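Local coordinates for protein citrate synthase (Thermotoga maritima, PDB 2P2W) that probably catalyses the condensation of oxaloacetate with acetyl-CoA and water to give citrate and CoA, a step of the tricarboxylic acid cycle, at residues 142-151 and 159-170; 211-222 and 299-307. All coordinates share one frame; numbering follows the deposited sequence.

Contact 1: 142-151 and 159-170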
loop_
_atom_site.group_PDB
_atom_site.type_symbol
_atom_site.label_atom_id
_atom_site.label_comp_id
_atom_site.label_asym_id
_atom_site.label_seq_id
_atom_site.Cartn_x
_atom_site.Cartn_y
_atom_site.Cartn_z
ATOM N N ARG A 142 29.460 3.839 -7.324
ATOM C CA ARG A 142 30.574 3.739 -8.263
ATOM C C ARG A 142 30.069 3.095 -9.545
ATOM O O ARG A 142 29.598 1.955 -9.528
ATOM C CB ARG A 142 31.701 2.899 -7.664
ATOM C CG ARG A 142 32.504 3.624 -6.596
ATOM C CD ARG A 142 33.545 2.706 -5.991
ATOM N NE ARG A 142 34.336 2.017 -7.010
ATOM C CZ ARG A 142 35.335 1.183 -6.738
ATOM N NH1 ARG A 142 35.667 0.940 -5.476
ATOM N NH2 ARG A 142 35.996 0.584 -7.724
ATOM N N LYS A 143 30.176 3.814 -10.657
ATOM C CA LYS A 143 29.682 3.300 -11.925
ATOM C C LYS A 143 30.476 2.123 -12.482
ATOM O O LYS A 143 30.006 1.438 -13.390
ATOM C CB LYS A 143 29.607 4.424 -12.968
ATOM C CG LYS A 143 28.464 4.231 -13.965
ATOM C CD LYS A 143 28.376 5.362 -14.977
ATOM C CE LYS A 143 27.153 5.188 -15.880
ATOM N NZ LYS A 143 27.241 3.946 -16.691
ATOM N N ASP A 144 31.668 1.875 -11.942
ATOM C CA ASP A 144 32.480 0.757 -12.418
ATOM C C ASP A 144 32.158 -0.544 -11.682
ATOM O O ASP A 144 32.750 -1.584 -11.970
ATOM C CB ASP A 144 33.978 1.079 -12.286
ATOM C CG ASP A 144 34.435 1.183 -10.844
ATOM O OD1 ASP A 144 33.733 1.828 -10.037
ATOM O OD2 ASP A 144 35.508 0.631 -10.516
ATOM N N LEU A 145 31.213 -0.488 -10.744
ATOM C CA LEU A 145 30.815 -1.670 -9.974
ATOM C C LEU A 145 29.409 -2.161 -10.336
ATOM O O LEU A 145 28.563 -1.382 -10.770
ATOM C CB LEU A 145 30.858 -1.361 -8.476
ATOM C CG LEU A 145 32.197 -0.959 -7.848
ATOM C CD1 LEU A 145 31.999 -0.744 -6.354
ATOM C CD2 LEU A 145 33.240 -2.047 -8.093
ATOM N N SER A 146 29.160 -3.453 -10.142
ATOM C CA SER A 146 27.848 -4.034 -10.437
ATOM C C SER A 146 26.839 -3.577 -9.386
ATOM O O SER A 146 27.219 -2.993 -8.372
ATOM C CB SER A 146 27.927 -5.564 -10.435
ATOM O OG SER A 146 27.967 -6.074 -9.111
ATOM N N HIS A 147 25.558 -3.842 -9.636
ATOM C CA HIS A 147 24.481 -3.457 -8.718
ATOM C C HIS A 147 24.725 -3.934 -7.280
ATOM O O HIS A 147 24.624 -3.149 -6.335
ATOM C CB HIS A 147 23.146 -4.018 -9.229
ATOM C CG HIS A 147 21.938 -3.473 -8.527
ATOM N ND1 HIS A 147 21.573 -2.143 -8.589
ATOM C CD2 HIS A 147 20.995 -4.085 -7.772
ATOM C CE1 HIS A 147 20.455 -1.962 -7.905
ATOM N NE2 HIS A 147 20.084 -3.124 -7.400
ATOM N N VAL A 148 25.044 -5.215 -7.118
ATOM C CA VAL A 148 25.279 -5.785 -5.791
ATOM C C VAL A 148 26.652 -5.394 -5.226
ATOM O O VAL A 148 26.766 -5.057 -4.048
ATOM C CB VAL A 148 25.137 -7.325 -5.826
ATOM C CG1 VAL A 148 25.346 -7.908 -4.435
ATOM C CG2 VAL A 148 23.756 -7.702 -6.351
ATOM N N GLU A 149 27.689 -5.439 -6.060
ATOM C CA GLU A 149 29.032 -5.048 -5.620
ATOM C C GLU A 149 28.962 -3.634 -5.062
ATOM O O GLU A 149 29.493 -3.336 -3.990
ATOM C CB GLU A 149 30.011 -5.026 -6.798
ATOM C CG GLU A 149 30.650 -6.343 -7.145
ATOM C CD GLU A 149 31.581 -6.225 -8.340
ATOM O OE1 GLU A 149 31.456 -5.244 -9.116
ATOM O OE2 GLU A 149 32.434 -7.122 -8.510
ATOM N N ASN A 150 28.305 -2.761 -5.816
ATOM C CA ASN A 150 28.178 -1.369 -5.425
ATOM C C ASN A 150 27.414 -1.165 -4.127
ATOM O O ASN A 150 27.743 -0.273 -3.339
ATOM C CB ASN A 150 27.501 -0.564 -6.525
ATOM C CG ASN A 150 27.348 0.886 -6.146
ATOM O OD1 ASN A 150 28.329 1.625 -6.034
ATOM N ND2 ASN A 150 26.105 1.314 -5.968
ATOM N N PHE A 151 26.379 -1.969 -3.910
ATOM C CA PHE A 151 25.608 -1.841 -2.683
ATOM C C PHE A 151 26.527 -2.139 -1.508
ATOM O O PHE A 151 26.583 -1.386 -0.535
ATOM C CB PHE A 151 24.429 -2.815 -2.679
ATOM C CG PHE A 151 23.685 -2.854 -1.375
ATOM C CD1 PHE A 151 23.324 -1.676 -0.730
ATOM C CD2 PHE A 151 23.344 -4.070 -0.790
ATOM C CE1 PHE A 151 22.633 -1.703 0.482
ATOM C CE2 PHE A 151 22.651 -4.112 0.424
ATOM C CZ PHE A 151 22.295 -2.925 1.059
ATOM N N ARG A 159 35.280 -4.360 -0.803
ATOM C CA ARG A 159 34.759 -5.431 -1.639
ATOM C C ARG A 159 35.226 -6.780 -1.125
ATOM O O ARG A 159 36.393 -6.956 -0.775
ATOM C CB ARG A 159 35.181 -5.236 -3.094
ATOM C CG ARG A 159 34.295 -4.250 -3.833
ATOM C CD ARG A 159 34.352 -4.467 -5.329
ATOM N NE ARG A 159 35.557 -3.911 -5.932
ATOM C CZ ARG A 159 35.913 -4.126 -7.193
ATOM N NH1 ARG A 159 35.157 -4.889 -7.971
ATOM N NH2 ARG A 159 37.013 -3.571 -7.680
ATOM N N ASN A 160 34.303 -7.734 -1.093
ATOM C CA ASN A 160 34.587 -9.064 -0.578
ATOM C C ASN A 160 33.894 -10.152 -1.397
ATOM O O ASN A 160 32.871 -9.907 -2.033
ATOM C CB ASN A 160 34.129 -9.127 0.884
ATOM C CG ASN A 160 34.417 -10.457 1.531
ATOM O OD1 ASN A 160 33.907 -11.488 1.104
ATOM N ND2 ASN A 160 35.243 -10.443 2.572
ATOM N N GLU A 161 34.461 -11.354 -1.368
ATOM C CA GLU A 161 33.916 -12.499 -2.091
ATOM C C GLU A 161 32.503 -12.854 -1.627
ATOM O O GLU A 161 31.724 -13.446 -2.376
ATOM C CB GLU A 161 34.833 -13.709 -1.903
ATOM C CG GLU A 161 34.361 -14.973 -2.600
ATOM C CD GLU A 161 35.117 -16.205 -2.141
ATOM O OE1 GLU A 161 35.455 -16.283 -0.938
ATOM O OE2 GLU A 161 35.374 -17.094 -2.981
ATOM N N LYS A 162 32.183 -12.494 -0.387
ATOM C CA LYS A 162 30.869 -12.766 0.187
ATOM C C LYS A 162 29.760 -12.148 -0.659
ATOM O O LYS A 162 28.591 -12.532 -0.556
ATOM C CB LYS A 162 30.804 -12.217 1.614
ATOM C CG LYS A 162 31.368 -13.173 2.661
ATOM C CD LYS A 162 32.090 -12.435 3.786
ATOM C CE LYS A 162 31.428 -11.111 4.128
ATOM N NZ LYS A 162 31.557 -10.798 5.583
ATOM N N ILE A 163 30.137 -11.184 -1.491
ATOM C CA ILE A 163 29.193 -10.504 -2.366
ATOM C C ILE A 163 28.401 -11.495 -3.221
ATOM O O ILE A 163 27.202 -11.320 -3.440
ATOM C CB ILE A 163 29.935 -9.496 -3.279
ATOM C CG1 ILE A 163 30.447 -8.325 -2.432
ATOM C CG2 ILE A 163 29.015 -9.003 -4.389
ATOM C CD1 ILE A 163 31.356 -7.355 -3.182
ATOM N N ARG A 164 29.072 -12.541 -3.693
ATOM C CA ARG A 164 28.448 -13.577 -4.513
ATOM C C ARG A 164 27.258 -14.234 -3.803
ATOM O O ARG A 164 26.245 -14.563 -4.406
ATOM C CB ARG A 164 29.506 -14.631 -4.839
ATOM C CG ARG A 164 30.615 -14.084 -5.737
ATOM C CD ARG A 164 31.525 -15.199 -6.267
ATOM N NE ARG A 164 32.671 -14.632 -6.985
ATOM C CZ ARG A 164 32.527 -14.419 -8.306
ATOM N NH1 ARG A 164 31.386 -14.710 -8.905
ATOM N NH2 ARG A 164 33.543 -13.909 -9.007
ATOM N N LEU A 165 27.408 -14.449 -2.498
ATOM C CA LEU A 165 26.362 -15.087 -1.707
ATOM C C LEU A 165 25.152 -14.153 -1.617
ATOM O O LEU A 165 24.005 -14.590 -1.735
ATOM C CB LEU A 165 26.890 -15.417 -0.306
ATOM C CG LEU A 165 28.221 -16.182 -0.264
ATOM C CD1 LEU A 165 28.568 -16.518 1.183
ATOM C CD2 LEU A 165 28.132 -17.446 -1.112
ATOM N N LEU A 166 25.413 -12.866 -1.408
ATOM C CA LEU A 166 24.345 -11.877 -1.324
ATOM C C LEU A 166 23.607 -11.785 -2.657
ATOM O O LEU A 166 22.383 -11.678 -2.689
ATOM C CB LEU A 166 24.911 -10.500 -0.954
ATOM C CG LEU A 166 23.899 -9.346 -0.925
ATOM C CD1 LEU A 166 22.778 -9.674 0.045
ATOM C CD2 LEU A 166 24.591 -8.051 -0.519
ATOM N N GLU A 167 24.352 -11.833 -3.758
ATOM C CA GLU A 167 23.742 -11.754 -5.081
ATOM C C GLU A 167 22.812 -12.950 -5.326
ATOM O O GLU A 167 21.702 -12.786 -5.840
ATOM C CB GLU A 167 24.831 -11.683 -6.159
ATOM C CG GLU A 167 24.302 -11.564 -7.580
ATOM C CD GLU A 167 25.122 -10.596 -8.420
ATOM O OE1 GLU A 167 26.367 -10.619 -8.315
ATOM O OE2 GLU A 167 24.524 -9.816 -9.189
ATOM N N SER A 168 23.261 -14.150 -4.959
ATOM C CA SER A 168 22.427 -15.339 -5.129
ATOM C C SER A 168 21.143 -15.163 -4.318
ATOM O O SER A 168 20.054 -15.506 -4.778
ATOM C CB SER A 168 23.161 -16.598 -4.650
ATOM O OG SER A 168 24.226 -16.940 -5.517
ATOM N N ALA A 169 21.279 -14.622 -3.110
ATOM C CA ALA A 169 20.126 -14.398 -2.239
ATOM C C ALA A 169 19.123 -13.444 -2.880
ATOM O O ALA A 169 17.914 -13.695 -2.857
ATOM C CB ALA A 169 20.584 -13.848 -0.891
ATOM N N PHE A 170 19.612 -12.343 -3.443
ATOM C CA PHE A 170 18.710 -11.390 -4.086
ATOM C C PHE A 170 17.936 -12.066 -5.216
ATOM O O PHE A 170 16.717 -11.922 -5.323
ATOM C CB PHE A 170 19.479 -10.197 -4.655
ATOM C CG PHE A 170 19.901 -9.188 -3.624
ATOM C CD1 PHE A 170 19.088 -8.895 -2.533
ATOM C CD2 PHE A 170 21.087 -8.473 -3.789
ATOM C CE1 PHE A 170 19.445 -7.902 -1.623
ATOM C CE2 PHE A 170 21.454 -7.479 -2.888
ATOM C CZ PHE A 170 20.631 -7.191 -1.802
HETATM O O HOH W 1 24.997 -7.027 -9.335
#

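Contact 2: 211-222 and 299-307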
loop_
_atom_site.group_PDB
_atom_site.type_symbol
_atom_site.label_atom_id
_atom_site.label_comp_id
_atom_site.label_asym_id
_atom_site.label_seq_id
_atom_site.Cartn_x
_atom_site.Cartn_y
_atom_site.Cartn_z
ATOM N N HIS A 211 4.764 -11.861 6.858
ATOM C CA HIS A 211 5.270 -11.860 5.491
ATOM C C HIS A 211 6.793 -11.706 5.491
ATOM O O HIS A 211 7.524 -12.457 6.132
ATOM C CB HIS A 211 4.620 -10.696 4.728
ATOM C CG HIS A 211 4.840 -10.824 3.239
ATOM N ND1 HIS A 211 5.395 -11.911 2.643
ATOM C CD2 HIS A 211 4.468 -9.917 2.238
ATOM C CE1 HIS A 211 5.355 -11.662 1.318
ATOM N NE2 HIS A 211 4.804 -10.476 1.046
ATOM N N GLY A 212 7.320 -10.713 4.748
ATOM C CA GLY A 212 8.785 -10.580 4.719
ATOM C C GLY A 212 9.392 -10.281 6.109
ATOM O O GLY A 212 10.518 -10.645 6.413
ATOM N N GLY A 213 8.616 -9.578 6.926
ATOM C CA GLY A 213 9.080 -9.191 8.250
ATOM C C GLY A 213 9.464 -10.357 9.143
ATOM O O GLY A 213 10.128 -10.169 10.163
ATOM N N ALA A 214 9.040 -11.565 8.779
ATOM C CA ALA A 214 9.380 -12.742 9.568
ATOM C C ALA A 214 10.905 -12.892 9.600
ATOM O O ALA A 214 11.463 -13.450 10.543
ATOM C CB ALA A 214 8.734 -13.992 8.961
ATOM N N SER A 215 11.573 -12.376 8.572
ATOM C CA SER A 215 13.030 -12.460 8.507
ATOM C C SER A 215 13.688 -11.707 9.666
ATOM O O SER A 215 14.733 -12.123 10.165
ATOM C CB SER A 215 13.541 -11.908 7.171
ATOM O OG SER A 215 13.272 -10.521 7.036
ATOM N N GLU A 216 13.078 -10.608 10.104
ATOM C CA GLU A 216 13.641 -9.834 11.208
ATOM C C GLU A 216 13.302 -10.477 12.553
ATOM O O GLU A 216 13.955 -10.207 13.559
ATOM C CB GLU A 216 13.121 -8.394 11.173
ATOM C CG GLU A 216 13.315 -7.718 9.822
ATOM C CD GLU A 216 13.036 -6.227 9.852
ATOM O OE1 GLU A 216 12.432 -5.748 10.839
ATOM O OE2 GLU A 216 13.418 -5.540 8.874
ATOM N N LYS A 217 12.283 -11.330 12.565
ATOM C CA LYS A 217 11.882 -12.008 13.799
ATOM C C LYS A 217 12.643 -13.307 14.051
ATOM O O LYS A 217 12.669 -13.853 15.140
ATOM C CB LYS A 217 10.377 -12.311 13.719
ATOM C CG LYS A 217 9.521 -11.113 14.153
ATOM C CD LYS A 217 8.812 -11.309 15.498
ATOM C CE LYS A 217 8.078 -10.046 15.966
ATOM N NZ LYS A 217 8.308 -9.864 17.399
ATOM N N VAL A 218 13.244 -13.858 12.976
ATOM C CA VAL A 218 13.911 -15.142 13.152
ATOM C C VAL A 218 15.130 -15.098 14.088
ATOM O O VAL A 218 15.259 -15.892 15.014
ATOM C CB VAL A 218 14.216 -15.771 11.794
ATOM C CG1 VAL A 218 15.211 -16.923 11.974
ATOM C CG2 VAL A 218 12.931 -16.332 11.192
ATOM N N PRO A 219 16.082 -14.197 13.831
ATOM C CA PRO A 219 17.247 -14.093 14.697
ATOM C C PRO A 219 16.898 -14.064 16.204
ATOM O O PRO A 219 17.438 -14.812 17.006
ATOM C CB PRO A 219 18.040 -12.874 14.228
ATOM C CG PRO A 219 17.777 -12.782 12.731
ATOM C CD PRO A 219 16.256 -13.280 12.697
ATOM N N PRO A 220 15.965 -13.183 16.608
ATOM C CA PRO A 220 15.567 -13.088 18.022
ATOM C C PRO A 220 14.912 -14.382 18.521
ATOM O O PRO A 220 15.056 -14.770 19.691
ATOM C CB PRO A 220 14.581 -11.919 18.031
ATOM C CG PRO A 220 14.385 -11.322 16.664
ATOM C CD PRO A 220 15.264 -12.171 15.801
ATOM N N MET A 221 14.181 -15.040 17.630
ATOM C CA MET A 221 13.516 -16.289 17.978
ATOM C C MET A 221 14.573 -17.361 18.205
ATOM O O MET A 221 14.496 -18.133 19.162
ATOM C CB MET A 221 12.575 -16.727 16.858
ATOM C CG MET A 221 11.890 -18.053 17.131
ATOM S SD MET A 221 11.206 -18.792 15.639
ATOM C CE MET A 221 12.694 -19.297 14.800
ATOM N N LEU A 222 15.561 -17.405 17.316
ATOM C CA LEU A 222 16.640 -18.380 17.433
ATOM C C LEU A 222 17.385 -18.172 18.751
ATOM O O LEU A 222 17.740 -19.131 19.437
ATOM C CB LEU A 222 17.605 -18.239 16.247
ATOM C CG LEU A 222 16.995 -18.558 14.875
ATOM C CD1 LEU A 222 18.009 -18.280 13.766
ATOM C CD2 LEU A 222 16.543 -20.012 14.848
ATOM N N VAL A 299 11.848 -19.419 3.021
ATOM C CA VAL A 299 13.057 -18.635 2.791
ATOM C C VAL A 299 13.492 -17.705 3.926
ATOM O O VAL A 299 14.689 -17.473 4.106
ATOM C CB VAL A 299 12.931 -17.812 1.474
ATOM C CG1 VAL A 299 12.011 -16.623 1.685
ATOM C CG2 VAL A 299 14.308 -17.372 0.992
ATOM N N ASP A 300 12.539 -17.184 4.695
ATOM C CA ASP A 300 12.862 -16.257 5.785
ATOM C C ASP A 300 13.763 -16.842 6.878
ATOM O O ASP A 300 14.494 -16.106 7.544
ATOM C CB ASP A 300 11.586 -15.729 6.458
ATOM C CG ASP A 300 10.670 -14.984 5.499
ATOM O OD1 ASP A 300 11.183 -14.323 4.572
ATOM O OD2 ASP A 300 9.434 -15.047 5.691
ATOM N N LEU A 301 13.695 -18.155 7.075
ATOM C CA LEU A 301 14.501 -18.799 8.109
ATOM C C LEU A 301 15.996 -18.668 7.842
ATOM O O LEU A 301 16.763 -18.308 8.733
ATOM C CB LEU A 301 14.137 -20.289 8.236
ATOM C CG LEU A 301 14.849 -21.074 9.352
ATOM C CD1 LEU A 301 14.419 -20.538 10.715
ATOM C CD2 LEU A 301 14.515 -22.557 9.242
ATOM N N TYR A 302 16.411 -18.953 6.613
ATOM C CA TYR A 302 17.822 -18.893 6.273
ATOM C C TYR A 302 18.312 -17.599 5.646
ATOM O O TYR A 302 19.496 -17.276 5.750
ATOM C CB TYR A 302 18.177 -20.089 5.390
ATOM C CG TYR A 302 17.998 -21.400 6.119
ATOM C CD1 TYR A 302 18.748 -21.690 7.264
ATOM C CD2 TYR A 302 17.063 -22.340 5.686
ATOM C CE1 TYR A 302 18.570 -22.880 7.956
ATOM C CE2 TYR A 302 16.877 -23.538 6.370
ATOM C CZ TYR A 302 17.632 -23.801 7.504
ATOM O OH TYR A 302 17.440 -24.978 8.189
ATOM N N SER A 303 17.430 -16.856 4.988
ATOM C CA SER A 303 17.857 -15.591 4.402
ATOM C C SER A 303 18.279 -14.670 5.547
ATOM O O SER A 303 19.287 -13.967 5.449
ATOM C CB SER A 303 16.723 -14.937 3.604
ATOM O OG SER A 303 15.681 -14.500 4.457
ATOM N N SER A 304 17.509 -14.688 6.632
ATOM C CA SER A 304 17.812 -13.850 7.790
ATOM C C SER A 304 19.167 -14.216 8.394
ATOM O O SER A 304 19.951 -13.335 8.748
ATOM C CB SER A 304 16.719 -13.976 8.861
ATOM O OG SER A 304 16.670 -15.278 9.416
ATOM N N VAL A 305 19.447 -15.512 8.506
ATOM C CA VAL A 305 20.726 -15.945 9.068
ATOM C C VAL A 305 21.878 -15.508 8.159
ATOM O O VAL A 305 22.915 -15.042 8.637
ATOM C CB VAL A 305 20.760 -17.484 9.274
ATOM C CG1 VAL A 305 22.144 -17.919 9.756
ATOM C CG2 VAL A 305 19.712 -17.884 10.315
ATOM N N LEU A 306 21.696 -15.638 6.848
ATOM C CA LEU A 306 22.738 -15.223 5.915
ATOM C C LEU A 306 23.002 -13.722 6.032
ATOM O O LEU A 306 24.156 -13.297 6.129
ATOM C CB LEU A 306 22.350 -15.564 4.471
ATOM C CG LEU A 306 23.353 -15.100 3.402
ATOM C CD1 LEU A 306 24.700 -15.761 3.656
ATOM C CD2 LEU A 306 22.848 -15.444 2.003
ATOM N N PHE A 307 21.939 -12.919 6.024
ATOM C CA PHE A 307 22.097 -11.471 6.122
ATOM C C PHE A 307 22.834 -11.088 7.401
ATOM O O PHE A 307 23.664 -10.173 7.406
ATOM C CB PHE A 307 20.734 -10.769 6.073
ATOM C CG PHE A 307 20.012 -10.933 4.761
ATOM C CD1 PHE A 307 20.721 -11.101 3.574
ATOM C CD2 PHE A 307 18.623 -10.887 4.709
ATOM C CE1 PHE A 307 20.054 -11.220 2.352
ATOM C CE2 PHE A 307 17.950 -11.006 3.495
ATOM C CZ PHE A 307 18.667 -11.171 2.316
#

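Contact 1: 142-151 and 159-170
V148 is the knob of this helix pair: its side chain sits in a hole formed by I163, L166, E167 and F170, and its two methyls divide the work. CG1 lies anti to the backbone N (chi1 -178°) and meets I163 CG2 at 3.8 Å and L166 CD2 at 4.0 Å; CG2 reaches the edge of the F170 ring, 3.8 Å from its CD2. F151, one turn on, extends the apolar patch, with L166 CD2 at the edge of its ring, while I163 CD1 packs against CA and CG of E149.

Polar contacts run along the flank. The capping box of S146 and E149 closes the first turn of helix 147-151: E149 N donates to S146 OG, and S146 N donates to E149 OE1. The other oxygen, E149 OE2, forms a long salt bridge of 3.6 Å with R159 NH1, at the edge of a guanidinium whose plane stands 85° from the carboxylate. L145 CD2 covers one face of that same guanidinium, 3.4 Å from R159 NH1.

One water joins the two helices at the cap. It accepts from S146 OG and from V148 N, and donates to E167 OE2 at 2.8 Å, an oxygen that also accepts from F42 N. The E167 carboxylate is thus tied to F42 of the same chain, ahead of both segments, as well as to the start of helix 147-151.

These are two successive helices of the largely helical citrate synthase fold, their segment axes 122° apart, with V148 as a knob in a four-residue hole.

Contact 2: 211-222 and 299-307
D300 meets A214 where two helices of the citrate synthase fold cross, its OD2 lying 3.5 Å from A214 CB, and D300 is a predicted catalytic residue. The segments 214-222 and 299-307 cross at -74°, with axes 8.2 Å apart at their closest. CG of D300 stands anti to its carbonyl carbon (chi1 -60°), which turns the carboxylate toward the turn that opens the other helix. There OD2 also comes close to H211 O, an acceptor facing an acceptor, beside a bound citrate anion, probably from the crystallisation liquor.

S304 CB comes to 3.0 Å from S215 O, while both hydroxyls bond within their own segments. S215 OG donates to G212 O at 2.8 Å, a carbonyl that also takes the S215 N-H, and S304 OG donates to D300 O in the carbonyl plane.

V218 points at the partner helix and its two methyls part: CG2 faces D300 O, whereas CG1 touches both S304 OG and L301 CD1. The leucine's CB starts away from the contact, but its end returns to it. P219 CD lies 3.9 Å from S304 OG. Farther along, L222 and V305 cross at about a right angle, L222 CD1 resting 3.9 Å from V305 CG2.

How the contacts relate
Contact 1 closes before contact 2 opens, and their centres lie 21 Å apart; the first joins successive helices, the second brings together segments 77 residues apart. Yet the two touch directly: L166 CD1 packs 3.9 Å from F307 CE1, and A169 CB meets both L306 and F307, so helix 163-173 lies against helix 299-309. Helix 317-337 is shared, touching F151 and F170 in contact 1 and S215, P219 and F307 in contact 2. Contact 2 holds D300, one of two predicted active-site residues, its side chain about 7 Å from that of H250, whereas F170 of contact 1 is about 12 Å from D300 between side chains.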